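Local coordinates for uncharacterized protein (Lodderomyces elongisporus NRRL YB-4239, PDB 4EXJ) that is of unknown function but belongs to the glutathione S-transferase superfamily as a Ure2-like protein, and so probably binds glutathione, at residues 6-11 with 53-58; 14-19 with 66-71; 108-113 with 137-142; 145-150 with 193-198. One frame throughout, in Å; residues are numbered along the deposited sequence.

Contact 1 (6-11 with 53-58)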
loop_
_atom_site.group_PDB
_atom_site.type_symbol
_atom_site.label_atom_id
_atom_site.label_comp_id
_atom_site.label_asym_id
_atom_site.label_seq_id
_atom_site.Cartn_x
_atom_site.Cartn_y
_atom_site.Cartn_z
ATOM N N LEU B 6 19.366 1.763 -9.429
ATOM C CA LEU B 6 18.362 0.972 -8.729
ATOM C C LEU B 6 19.038 -0.066 -7.844
ATOM O O LEU B 6 19.674 -1.009 -8.335
ATOM C CB LEU B 6 17.435 0.288 -9.733
ATOM C CG LEU B 6 16.376 -0.634 -9.108
ATOM C CD1 LEU B 6 15.302 0.174 -8.394
ATOM C CD2 LEU B 6 15.755 -1.426 -10.239
ATOM N N TYR B 7 18.932 0.124 -6.540
ATOM C CA TYR B 7 19.411 -0.862 -5.578
ATOM C C TYR B 7 18.246 -1.807 -5.322
ATOM O O TYR B 7 17.167 -1.385 -4.902
ATOM C CB TYR B 7 19.842 -0.220 -4.272
ATOM C CG TYR B 7 21.044 0.690 -4.423
ATOM C CD1 TYR B 7 22.328 0.159 -4.411
ATOM C CD2 TYR B 7 20.893 2.056 -4.593
ATOM C CE1 TYR B 7 23.437 0.961 -4.553
ATOM C CE2 TYR B 7 22.014 2.885 -4.737
ATOM C CZ TYR B 7 23.280 2.318 -4.715
ATOM O OH TYR B 7 24.403 3.102 -4.854
ATOM N N THR B 8 18.446 -3.081 -5.608
ATOM C CA THR B 8 17.327 -4.002 -5.463
ATOM C C THR B 8 17.778 -5.429 -5.191
ATOM O O THR B 8 18.975 -5.707 -5.112
ATOM C CB THR B 8 16.397 -3.919 -6.699
ATOM O OG1 THR B 8 15.171 -4.626 -6.433
ATOM C CG2 THR B 8 17.058 -4.476 -7.942
ATOM N N GLY B 9 16.807 -6.322 -5.040
ATOM C CA GLY B 9 17.076 -7.727 -4.758
ATOM C C GLY B 9 16.098 -8.541 -5.572
ATOM O O GLY B 9 15.124 -8.007 -6.063
ATOM N N PRO B 10 16.360 -9.839 -5.727
ATOM C CA PRO B 10 15.474 -10.693 -6.522
ATOM C C PRO B 10 14.243 -11.131 -5.732
ATOM O O PRO B 10 14.071 -12.314 -5.407
ATOM C CB PRO B 10 16.378 -11.891 -6.852
ATOM C CG PRO B 10 17.285 -11.980 -5.642
ATOM C CD PRO B 10 17.581 -10.546 -5.294
ATOM N N THR B 11 13.373 -10.175 -5.428
ATOM C CA THR B 11 12.219 -10.456 -4.581
ATOM C C THR B 11 10.909 -9.930 -5.175
ATOM O O THR B 11 10.888 -9.279 -6.237
ATOM C CB THR B 11 12.388 -9.815 -3.220
ATOM O OG1 THR B 11 12.401 -8.395 -3.400
ATOM C CG2 THR B 11 13.713 -10.266 -2.566
ATOM N N ILE B 53 14.563 -1.843 3.417
ATOM C CA ILE B 53 14.034 -2.797 2.479
ATOM C C ILE B 53 14.445 -2.402 1.077
ATOM O O ILE B 53 14.854 -1.307 0.860
ATOM C CB ILE B 53 12.495 -2.834 2.514
ATOM C CG1 ILE B 53 11.929 -1.456 2.212
ATOM C CG2 ILE B 53 12.015 -3.319 3.815
ATOM C CD1 ILE B 53 10.434 -1.401 2.089
ATOM N N VAL B 54 14.370 -3.343 0.158
ATOM C CA VAL B 54 14.593 -3.073 -1.240
ATOM C C VAL B 54 13.247 -2.880 -1.865
ATOM O O VAL B 54 12.290 -3.363 -1.348
ATOM C CB VAL B 54 15.292 -4.226 -1.968
ATOM C CG1 VAL B 54 16.643 -4.424 -1.458
ATOM C CG2 VAL B 54 14.467 -5.494 -1.934
ATOM N N PRO B 55 13.169 -2.196 -2.978
ATOM C CA PRO B 55 14.279 -1.541 -3.639
ATOM C C PRO B 55 14.361 -0.062 -3.341
ATOM O O PRO B 55 13.485 0.471 -2.780
ATOM C CB PRO B 55 13.916 -1.696 -5.093
ATOM C CG PRO B 55 12.450 -1.688 -5.110
ATOM C CD PRO B 55 11.973 -2.193 -3.821
ATOM N N THR B 56 15.450 0.557 -3.756
ATOM C CA THR B 56 15.585 2.009 -3.722
ATOM C C THR B 56 16.122 2.460 -5.065
ATOM O O THR B 56 17.125 1.937 -5.542
ATOM C CB THR B 56 16.605 2.446 -2.663
ATOM O OG1 THR B 56 16.202 1.971 -1.392
ATOM C CG2 THR B 56 16.675 3.979 -2.607
ATOM N N LEU B 57 15.482 3.451 -5.671
ATOM C CA LEU B 57 16.038 4.101 -6.837
ATOM C C LEU B 57 16.671 5.421 -6.427
ATOM O O LEU B 57 15.984 6.282 -5.894
ATOM C CB LEU B 57 14.928 4.395 -7.831
ATOM C CG LEU B 57 15.389 5.045 -9.125
ATOM C CD1 LEU B 57 16.305 4.106 -9.915
ATOM C CD2 LEU B 57 14.167 5.414 -9.944
ATOM N N VAL B 58 17.966 5.592 -6.678
ATOM C CA VAL B 58 18.575 6.902 -6.474
ATOM C C VAL B 58 18.510 7.621 -7.824
ATOM O O VAL B 58 19.010 7.110 -8.818
ATOM C CB VAL B 58 20.025 6.790 -5.970
ATOM C CG1 VAL B 58 20.656 8.183 -5.862
ATOM C CG2 VAL B 58 20.066 6.075 -4.620
#

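Contact 2 (14-19 with 66-71)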
loop_
_atom_site.group_PDB
_atom_site.type_symbol
_atom_site.label_atom_id
_atom_site.label_comp_id
_atom_site.label_asym_id
_atom_site.label_seq_id
_atom_site.Cartn_x
_atom_site.Cartn_y
_atom_site.Cartn_z
ATOM N N GLY B 14 11.495 -6.293 -5.126
ATOM C CA GLY B 14 12.687 -5.863 -5.830
ATOM C C GLY B 14 12.568 -5.890 -7.343
ATOM O O GLY B 14 13.148 -5.062 -8.040
ATOM N N ARG B 15 11.825 -6.871 -7.858
ATOM C CA ARG B 15 11.825 -7.145 -9.285
ATOM C C ARG B 15 10.926 -6.202 -10.068
ATOM O O ARG B 15 11.079 -6.078 -11.258
ATOM C CB ARG B 15 11.446 -8.616 -9.540
ATOM C CG ARG B 15 12.603 -9.575 -9.279
ATOM C CD ARG B 15 12.028 -10.962 -8.927
ATOM N NE ARG B 15 13.037 -12.016 -8.937
ATOM C CZ ARG B 15 12.751 -13.265 -8.587
ATOM N NH1 ARG B 15 11.517 -13.555 -8.185
ATOM N NH2 ARG B 15 13.692 -14.214 -8.629
ATOM N N LYS B 16 10.004 -5.527 -9.391
ATOM C CA LYS B 16 9.038 -4.713 -10.119
ATOM C C LYS B 16 9.669 -3.574 -10.933
ATOM O O LYS B 16 9.482 -3.497 -12.150
ATOM C CB LYS B 16 7.992 -4.177 -9.168
ATOM C CG LYS B 16 7.035 -5.238 -8.663
ATOM C CD LYS B 16 5.927 -4.593 -7.858
ATOM C CE LYS B 16 5.612 -5.375 -6.653
ATOM N NZ LYS B 16 5.021 -4.595 -5.517
ATOM N N PRO B 17 10.407 -2.668 -10.270
ATOM C CA PRO B 17 11.007 -1.568 -11.035
ATOM C C PRO B 17 12.137 -2.052 -11.942
ATOM O O PRO B 17 12.423 -1.441 -12.966
ATOM C CB PRO B 17 11.511 -0.593 -9.937
ATOM C CG PRO B 17 11.631 -1.424 -8.698
ATOM C CD PRO B 17 10.642 -2.563 -8.817
ATOM N N LEU B 18 12.715 -3.189 -11.618
ATOM C CA LEU B 18 13.699 -3.788 -12.457
ATOM C C LEU B 18 13.127 -4.196 -13.799
ATOM O O LEU B 18 13.640 -3.854 -14.821
ATOM C CB LEU B 18 14.216 -5.023 -11.750
ATOM C CG LEU B 18 15.267 -5.883 -12.416
ATOM C CD1 LEU B 18 16.504 -5.092 -12.547
ATOM C CD2 LEU B 18 15.538 -7.094 -11.541
ATOM N N VAL B 19 12.006 -4.880 -13.768
ATOM C CA VAL B 19 11.308 -5.209 -15.008
ATOM C C VAL B 19 10.954 -3.950 -15.822
ATOM O O VAL B 19 11.214 -3.896 -17.024
ATOM C CB VAL B 19 10.028 -6.035 -14.742
ATOM C CG1 VAL B 19 9.143 -6.134 -15.989
ATOM C CG2 VAL B 19 10.405 -7.433 -14.207
ATOM N N THR B 66 11.710 5.632 -2.824
ATOM C CA THR B 66 11.510 4.319 -2.194
ATOM C C THR B 66 10.075 3.847 -2.404
ATOM O O THR B 66 9.246 4.598 -2.935
ATOM C CB THR B 66 11.804 4.326 -0.691
ATOM O OG1 THR B 66 10.839 5.142 -0.005
ATOM C CG2 THR B 66 13.241 4.835 -0.407
ATOM N N GLU B 67 9.820 2.606 -1.967
ATOM C CA GLU B 67 8.516 1.888 -2.081
ATOM C C GLU B 67 8.311 1.388 -3.523
ATOM O O GLU B 67 8.153 2.164 -4.454
ATOM C CB GLU B 67 7.321 2.721 -1.562
ATOM C CG GLU B 67 7.463 3.229 -0.125
ATOM C CD GLU B 67 7.561 2.113 0.907
ATOM O OE1 GLU B 67 6.840 1.105 0.773
ATOM O OE2 GLU B 67 8.357 2.252 1.856
ATOM N N SER B 68 8.346 0.067 -3.694
ATOM C CA SER B 68 8.392 -0.518 -5.009
ATOM C C SER B 68 7.334 0.034 -5.973
ATOM O O SER B 68 7.660 0.374 -7.109
ATOM C CB SER B 68 8.258 -2.037 -4.884
ATOM O OG SER B 68 8.637 -2.640 -6.094
ATOM N N ASN B 69 6.067 0.063 -5.555
ATOM C CA ASN B 69 5.019 0.476 -6.501
ATOM C C ASN B 69 5.054 1.980 -6.768
ATOM O O ASN B 69 4.676 2.447 -7.841
ATOM C CB ASN B 69 3.631 -0.014 -6.066
ATOM C CG ASN B 69 3.492 -1.497 -6.254
ATOM O OD1 ASN B 69 4.461 -2.156 -6.620
ATOM N ND2 ASN B 69 2.300 -2.037 -6.030
ATOM N N ASN B 70 5.568 2.732 -5.802
ATOM C CA ASN B 70 5.883 4.143 -6.034
ATOM C C ASN B 70 7.040 4.346 -7.037
ATOM O O ASN B 70 7.025 5.245 -7.864
ATOM C CB ASN B 70 6.246 4.792 -4.697
ATOM C CG ASN B 70 6.594 6.241 -4.858
ATOM O OD1 ASN B 70 5.803 7.018 -5.390
ATOM N ND2 ASN B 70 7.794 6.608 -4.441
ATOM N N ILE B 71 8.065 3.514 -6.942
ATOM C CA ILE B 71 9.150 3.579 -7.895
ATOM C C ILE B 71 8.622 3.241 -9.291
ATOM O O ILE B 71 9.029 3.855 -10.261
ATOM C CB ILE B 71 10.301 2.665 -7.469
ATOM C CG1 ILE B 71 10.860 3.172 -6.132
ATOM C CG2 ILE B 71 11.369 2.592 -8.574
ATOM C CD1 ILE B 71 11.788 2.136 -5.413
#

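Contact 3 (108-113 with 137-142)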
loop_
_atom_site.group_PDB
_atom_site.type_symbol
_atom_site.label_atom_id
_atom_site.label_comp_id
_atom_site.label_asym_id
_atom_site.label_seq_id
_atom_site.Cartn_x
_atom_site.Cartn_y
_atom_site.Cartn_z
ATOM N N THR B 108 -0.643 -3.497 -0.804
ATOM C CA THR B 108 -1.212 -3.749 0.533
ATOM C C THR B 108 -1.841 -5.121 0.634
ATOM O O THR B 108 -1.616 -5.855 1.589
ATOM C CB THR B 108 -2.241 -2.667 0.920
ATOM O OG1 THR B 108 -3.288 -2.605 -0.048
ATOM C CG2 THR B 108 -1.585 -1.276 0.959
ATOM N N GLN B 109 -2.646 -5.467 -0.350
ATOM C CA GLN B 109 -3.416 -6.697 -0.251
ATOM C C GLN B 109 -2.726 -7.921 -0.846
ATOM O O GLN B 109 -3.070 -9.055 -0.477
ATOM C CB GLN B 109 -4.787 -6.528 -0.908
ATOM C CG GLN B 109 -5.595 -5.365 -0.371
ATOM C CD GLN B 109 -5.639 -5.328 1.145
ATOM O OE1 GLN B 109 -6.078 -6.288 1.796
ATOM N NE2 GLN B 109 -5.195 -4.210 1.719
ATOM N N PHE B 110 -1.837 -7.736 -1.818
ATOM C CA PHE B 110 -1.082 -8.890 -2.317
ATOM C C PHE B 110 0.244 -9.000 -1.597
ATOM O O PHE B 110 0.417 -9.893 -0.779
ATOM C CB PHE B 110 -0.911 -8.896 -3.853
ATOM C CG PHE B 110 -0.437 -10.222 -4.409
ATOM C CD1 PHE B 110 0.860 -10.686 -4.164
ATOM C CD2 PHE B 110 -1.294 -10.997 -5.174
ATOM C CE1 PHE B 110 1.292 -11.922 -4.678
ATOM C CE2 PHE B 110 -0.876 -12.233 -5.693
ATOM C CZ PHE B 110 0.418 -12.693 -5.442
ATOM N N GLN B 111 1.168 -8.080 -1.862
ATOM C CA GLN B 111 2.514 -8.270 -1.340
ATOM C C GLN B 111 2.529 -8.244 0.199
ATOM O O GLN B 111 3.056 -9.173 0.843
ATOM C CB GLN B 111 3.459 -7.218 -1.913
ATOM C CG GLN B 111 4.905 -7.350 -1.371
ATOM C CD GLN B 111 5.634 -8.637 -1.778
ATOM O OE1 GLN B 111 6.290 -9.274 -0.934
ATOM N NE2 GLN B 111 5.562 -9.003 -3.057
ATOM N N SER B 112 1.966 -7.192 0.788
ATOM C CA SER B 112 2.092 -6.999 2.244
ATOM C C SER B 112 1.348 -8.058 3.059
ATOM O O SER B 112 1.866 -8.521 4.078
ATOM C CB SER B 112 1.603 -5.608 2.638
ATOM O OG SER B 112 2.622 -4.664 2.356
ATOM N N GLN B 113 0.126 -8.372 2.671
ATOM C CA GLN B 113 -0.718 -9.348 3.355
ATOM C C GLN B 113 -0.373 -10.807 3.170
ATOM O O GLN B 113 -0.857 -11.612 3.884
ATOM C CB GLN B 113 -2.186 -9.181 2.990
ATOM C CG GLN B 113 -2.886 -8.029 3.630
ATOM C CD GLN B 113 -3.149 -8.248 5.077
ATOM O OE1 GLN B 113 -3.934 -9.086 5.436
ATOM N NE2 GLN B 113 -2.459 -7.524 5.913
ATOM N N SER B 137 -5.931 -17.453 3.695
ATOM C CA SER B 137 -7.193 -16.728 3.540
ATOM C C SER B 137 -6.963 -15.409 2.809
ATOM O O SER B 137 -7.809 -14.961 2.031
ATOM C CB SER B 137 -7.842 -16.462 4.899
ATOM O OG SER B 137 -8.044 -17.667 5.615
ATOM N N SER B 138 -5.813 -14.782 3.069
ATOM C CA SER B 138 -5.488 -13.531 2.359
ATOM C C SER B 138 -5.295 -13.771 0.861
ATOM O O SER B 138 -5.684 -12.944 0.035
ATOM C CB SER B 138 -4.251 -12.850 2.953
ATOM O OG SER B 138 -4.532 -12.383 4.256
ATOM N N PHE B 139 -4.685 -14.899 0.495
ATOM C CA PHE B 139 -4.519 -15.222 -0.918
ATOM C C PHE B 139 -5.887 -15.498 -1.540
ATOM O O PHE B 139 -6.161 -15.103 -2.654
ATOM C CB PHE B 139 -3.692 -16.499 -1.087
ATOM C CG PHE B 139 -2.204 -16.272 -1.129
ATOM C CD1 PHE B 139 -1.646 -15.371 -2.030
ATOM C CD2 PHE B 139 -1.356 -17.015 -0.322
ATOM C CE1 PHE B 139 -0.279 -15.171 -2.100
ATOM C CE2 PHE B 139 0.042 -16.812 -0.365
ATOM C CZ PHE B 139 0.577 -15.896 -1.248
ATOM N N GLU B 140 -6.715 -16.229 -0.817
ATOM C CA GLU B 140 -8.058 -16.525 -1.307
ATOM C C GLU B 140 -8.816 -15.239 -1.655
ATOM O O GLU B 140 -9.477 -15.150 -2.708
ATOM C CB GLU B 140 -8.815 -17.325 -0.256
ATOM C CG GLU B 140 -8.268 -18.742 -0.125
ATOM C CD GLU B 140 -8.574 -19.586 -1.357
ATOM O OE1 GLU B 140 -9.308 -19.101 -2.247
ATOM O OE2 GLU B 140 -8.087 -20.735 -1.437
ATOM N N LYS B 141 -8.717 -14.249 -0.769
ATOM C CA LYS B 141 -9.371 -12.956 -0.994
ATOM C C LYS B 141 -8.791 -12.213 -2.179
ATOM O O LYS B 141 -9.536 -11.637 -2.981
ATOM C CB LYS B 141 -9.236 -12.046 0.230
ATOM C CG LYS B 141 -10.227 -12.356 1.343
ATOM C CD LYS B 141 -9.955 -11.515 2.586
ATOM C CE LYS B 141 -10.774 -12.017 3.779
ATOM N NZ LYS B 141 -10.315 -11.442 5.079
ATOM N N VAL B 142 -7.459 -12.160 -2.255
ATOM C CA VAL B 142 -6.826 -11.425 -3.339
ATOM C C VAL B 142 -7.146 -12.054 -4.701
ATOM O O VAL B 142 -7.396 -11.346 -5.665
ATOM C CB VAL B 142 -5.283 -11.194 -3.088
ATOM C CG1 VAL B 142 -4.448 -12.370 -3.494
ATOM C CG2 VAL B 142 -4.792 -9.934 -3.807
HETATM O O HOH W 1 -5.353 -10.204 0.837
HETATM O O HOH W 2 -5.845 -9.819 3.819
#

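Contact 4 (145-150 with 193-198)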
loop_
_atom_site.group_PDB
_atom_site.type_symbol
_atom_site.label_atom_id
_atom_site.label_comp_id
_atom_site.label_asym_id
_atom_site.label_seq_id
_atom_site.Cartn_x
_atom_site.Cartn_y
_atom_site.Cartn_z
ATOM N N PHE B 145 -10.696 -11.289 -5.839
ATOM C CA PHE B 145 -10.737 -9.923 -6.328
ATOM C C PHE B 145 -10.162 -9.829 -7.736
ATOM O O PHE B 145 -10.735 -9.187 -8.617
ATOM C CB PHE B 145 -9.931 -9.018 -5.396
ATOM C CG PHE B 145 -9.791 -7.617 -5.899
ATOM C CD1 PHE B 145 -10.824 -6.714 -5.724
ATOM C CD2 PHE B 145 -8.645 -7.208 -6.551
ATOM C CE1 PHE B 145 -10.701 -5.413 -6.186
ATOM C CE2 PHE B 145 -8.520 -5.927 -7.032
ATOM C CZ PHE B 145 -9.547 -5.020 -6.836
ATOM N N MET B 146 -9.004 -10.462 -7.956
ATOM C CA MET B 146 -8.345 -10.371 -9.241
ATOM C C MET B 146 -9.203 -11.047 -10.308
ATOM O O MET B 146 -9.285 -10.576 -11.441
ATOM C CB MET B 146 -6.943 -10.995 -9.192
ATOM C CG MET B 146 -5.984 -10.196 -8.296
ATOM S SD MET B 146 -4.451 -11.123 -7.964
ATOM C CE MET B 146 -3.634 -11.104 -9.530
ATOM N N GLU B 147 -9.841 -12.135 -9.911
ATOM C CA GLU B 147 -10.652 -12.899 -10.848
ATOM C C GLU B 147 -11.796 -12.029 -11.347
ATOM O O GLU B 147 -12.095 -12.008 -12.547
ATOM C CB GLU B 147 -11.164 -14.156 -10.160
ATOM C CG GLU B 147 -12.025 -15.034 -11.067
ATOM C CD GLU B 147 -11.191 -15.866 -12.029
ATOM O OE1 GLU B 147 -9.952 -15.787 -11.987
ATOM O OE2 GLU B 147 -11.766 -16.619 -12.838
ATOM N N THR B 148 -12.406 -11.302 -10.421
ATOM C CA THR B 148 -13.506 -10.379 -10.721
ATOM C C THR B 148 -13.027 -9.223 -11.589
ATOM O O THR B 148 -13.651 -8.896 -12.603
ATOM C CB THR B 148 -14.177 -9.837 -9.417
ATOM O OG1 THR B 148 -14.845 -10.907 -8.724
ATOM C CG2 THR B 148 -15.214 -8.745 -9.759
ATOM N N LYS B 149 -11.909 -8.603 -11.203
ATOM C CA LYS B 149 -11.360 -7.473 -11.947
ATOM C C LYS B 149 -11.016 -7.834 -13.378
ATOM O O LYS B 149 -11.131 -7.002 -14.278
ATOM C CB LYS B 149 -10.103 -6.892 -11.276
ATOM C CG LYS B 149 -10.351 -6.268 -9.927
ATOM C CD LYS B 149 -11.453 -5.212 -10.000
ATOM C CE LYS B 149 -10.945 -3.919 -10.592
ATOM N NZ LYS B 149 -11.939 -2.808 -10.383
ATOM N N LEU B 150 -10.573 -9.069 -13.580
ATOM C CA LEU B 150 -10.072 -9.501 -14.871
ATOM C C LEU B 150 -11.202 -10.047 -15.755
ATOM O O LEU B 150 -10.981 -10.357 -16.918
ATOM C CB LEU B 150 -8.962 -10.541 -14.688
ATOM C CG LEU B 150 -7.636 -9.906 -14.244
ATOM C CD1 LEU B 150 -6.616 -10.991 -13.852
ATOM C CD2 LEU B 150 -7.071 -8.973 -15.312
ATOM N N PRO B 193 -9.609 -19.106 -13.135
ATOM C CA PRO B 193 -9.168 -19.216 -14.528
ATOM C C PRO B 193 -8.832 -17.888 -15.196
ATOM O O PRO B 193 -7.931 -17.842 -16.024
ATOM C CB PRO B 193 -10.371 -19.888 -15.230
ATOM C CG PRO B 193 -11.521 -19.699 -14.293
ATOM C CD PRO B 193 -10.924 -19.734 -12.919
ATOM N N ASN B 194 -9.534 -16.817 -14.838
ATOM C CA ASN B 194 -9.198 -15.512 -15.384
ATOM C C ASN B 194 -7.798 -15.073 -14.947
ATOM O O ASN B 194 -7.051 -14.505 -15.748
ATOM C CB ASN B 194 -10.188 -14.436 -14.952
ATOM C CG ASN B 194 -11.595 -14.670 -15.474
ATOM O OD1 ASN B 194 -11.811 -15.441 -16.405
ATOM N ND2 ASN B 194 -12.559 -13.982 -14.873
ATOM N N VAL B 195 -7.475 -15.301 -13.671
ATOM C CA VAL B 195 -6.155 -14.901 -13.181
ATOM C C VAL B 195 -5.079 -15.754 -13.828
ATOM O O VAL B 195 -4.026 -15.256 -14.202
ATOM C CB VAL B 195 -6.059 -14.964 -11.654
ATOM C CG1 VAL B 195 -4.668 -14.430 -11.191
ATOM C CG2 VAL B 195 -7.229 -14.182 -11.030
ATOM N N GLU B 196 -5.339 -17.049 -13.989
ATOM C CA GLU B 196 -4.354 -17.892 -14.662
ATOM C C GLU B 196 -4.088 -17.435 -16.095
ATOM O O GLU B 196 -2.936 -17.350 -16.528
ATOM C CB GLU B 196 -4.796 -19.352 -14.658
ATOM C CG GLU B 196 -3.835 -20.255 -15.449
ATOM C CD GLU B 196 -2.530 -20.557 -14.713
ATOM O OE1 GLU B 196 -2.420 -20.256 -13.498
ATOM O OE2 GLU B 196 -1.617 -21.133 -15.350
ATOM N N LYS B 197 -5.155 -17.152 -16.829
ATOM C CA LYS B 197 -5.035 -16.775 -18.227
ATOM C C LYS B 197 -4.271 -15.459 -18.326
ATOM O O LYS B 197 -3.384 -15.289 -19.147
ATOM C CB LYS B 197 -6.423 -16.616 -18.835
ATOM C CG LYS B 197 -6.420 -16.376 -20.326
ATOM C CD LYS B 197 -7.759 -16.783 -20.943
ATOM C CE LYS B 197 -8.912 -15.987 -20.345
ATOM N NZ LYS B 197 -8.817 -14.531 -20.677
ATOM N N TRP B 198 -4.624 -14.530 -17.450
ATOM C CA TRP B 198 -3.935 -13.267 -17.405
ATOM C C TRP B 198 -2.450 -13.441 -17.024
ATOM O O TRP B 198 -1.582 -12.807 -17.611
ATOM C CB TRP B 198 -4.620 -12.307 -16.416
ATOM C CG TRP B 198 -3.653 -11.227 -16.010
ATOM C CD1 TRP B 198 -3.422 -10.052 -16.664
ATOM C CD2 TRP B 198 -2.739 -11.249 -14.888
ATOM N NE1 TRP B 198 -2.417 -9.341 -16.026
ATOM C CE2 TRP B 198 -1.994 -10.051 -14.934
ATOM C CE3 TRP B 198 -2.484 -12.162 -13.864
ATOM C CZ2 TRP B 198 -1.001 -9.734 -13.986
ATOM C CZ3 TRP B 198 -1.491 -11.844 -12.901
ATOM C CH2 TRP B 198 -0.766 -10.642 -12.984
HETATM O O HOH W 3 -10.306 -12.529 -18.343
#

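Contact 1 (6-11 with 53-58)
The Y7 ring meets V58 and the carbonyl O of T56 at its edge, both near its own plane: CE2 of Y7 lies 3.7 Å from CG2 of V58. H31 and W44 also meet this ring, both with strongly inclined planes. Y7 lies on the same face of the sheet as its paired T56, and chi1 of -65° lays the ring along the strand toward V58. L6 and L57 occupy the other face, CB of L6 4.0 Å from CD1 of L57. The two strands run antiparallel, and Y7 and T56 form the hydrogen-bonded pair: N of Y7 donates to O of T56 at 2.7 Å, N of T56 to O of Y7 at 2.8 Å. Beyond this pair, P55 follows a cis peptide bond and sets CB 3.5 Å from OG1 of T8, whose hydroxyl is bonded to the carbonyl of G14. V54 reaches instead for the chain leaving the strand, CG2 lying 3.9 Å from OG1 of T11, a hydroxyl hydrogen-bonded to N of G14. A cis-proline just before an antiparallel strand, beside the first strand of the sheet, is the hallmark of the thioredoxin-like domain of glutathione transferases, where, in relatives, the cis-proline loop borders the glutathione site.

Contact 2 (14-19 with 66-71)
K16 and N69 both turn CG anti to their carbonyl carbons (chi1 -71° and -72°), and the lysine chain bends at chi3, so that its ammonium arrives beside the asparagine amide. NZ of K16 donates to OD1 of N69 at 2.7 Å, tilted 35° from the carbonyl plane. NZ is held by three oxygen acceptors, OD1 of N69, OD1 of N13 and OE1 of Q106, while ND2 of N69 is held by Q106 and the carbonyl of L103; the amide is gripped at both ends, which fixes its rotation. S68 sets OG against the first turn of helix 15-23, 3.5 Å from CB of K16 and 3.4 Å from CD of P17, with its hydrogen bond going to the carbonyl of N13. The first helix and the helix after the last strand of the thioredoxin-like fold start here, packed together beneath the sheet; in many relatives a serine in the corresponding turn contacts glutathione. P17, next to K16, presses against I71, one turn on from S68: CB of the proline is 3.5 Å from CG2 of I71, tighter than usual for two carbons. That methyl is anti to the backbone N, and P55 borders both P17 and S68.

Contact 3 (108-113 with 137-142)
F110 and F139 join two neighbouring helices of the all-helical C-terminal domain of the glutathione transferase fold; the segments 108-113 and 137-142 run nearly antiparallel (156°), their axes 9.6 Å apart at closest. The aromatic part is a T-shaped pair: the edge of F139 is directed at the face of F110, with centroids 6.0 Å apart and planes at 74°. The apolar part is V142, whose side chain crosses that of F110 at about a right angle and places CG1 3.8 Å from CD2 of the ring. Holding CG anti to the backbone N (chi1 -166°) swings the F110 ring across to the helix of F139 and V142, where E172 and L115 also touch it. The polar part is carried by water on the other flank. One water donates to the carbonyl O of Q109 and to the carbonyl O of S138, joining main chain to main chain. OE1 of Q113 and OG of S138 stand 3.6 Å apart and are linked by a second water; the hydroxyl of Y134 bonds OE1 of Q113, and its carbonyl O bonds OG of S138. NE2 of Q113 reaches S112 of the second subunit. The second water donates to OE1 of Q113 at 2.6 Å and lies 2.9 Å from OG of S138.

Contact 4 (145-150 with 193-198)
The carboxylate of E147 grips the start of helix 193-203 through two backbone amides: OE1 accepts from N of V195 at 3.0 Å and OE2 accepts from N of N194 at 3.0 Å. Both amides come from the syn side, somewhat out of the carboxylate plane. An acid from one helix thus accepts from amides in the first turn of another, within the helical C-terminal domain of the glutathione transferase fold; the negative charge there would probably be favoured by the helix dipole. The segments 145-149 and 193-198 cross at 76°. CG of E147 points opposite its own N (chi1 -180°), and the bend at chi2 folds the carboxylate over the side-chain amide of N194, the two planes stacked and 9° apart. That amide is pinned in turn, ND2 of N194 donating almost straight to the carbonyl O of E147 at 3.1 Å. Apolar groups close the interface next to this polar pair. CB of M146 packs 3.7 Å from CG2 of V195, and CE of M146 reaches CZ3 of W198. F156 also meets the indole, edge to face, and D165 accepts from its NE1. CD1 of L150 lies 3.5 Å from CB of W198 and 3.7 Å from CG of the same residue.

In the fold
Contacts 1 and 2 form one unit in the thioredoxin-like domain: their centres are 7 Å apart, their segments alternate along the chain, and CG of P55 lies 3.7 Å from CG of P17. Contacts 3 and 4 share helix 129-149 in the helical domain; their centres are 14 Å apart, and CD2 of F110 stands 4.2 Å from SD of M146. The two halves do not touch through these segments, contacts 2 and 3 coming within about 5 Å at their nearest atoms. A sulfate, probably from the crystallisation liquor, lies about 4 Å from the side chain of T11, consistent with a pocket near the expected glutathione site. Contact 4, its centre 28 Å from that of contact 1, is remote from that site.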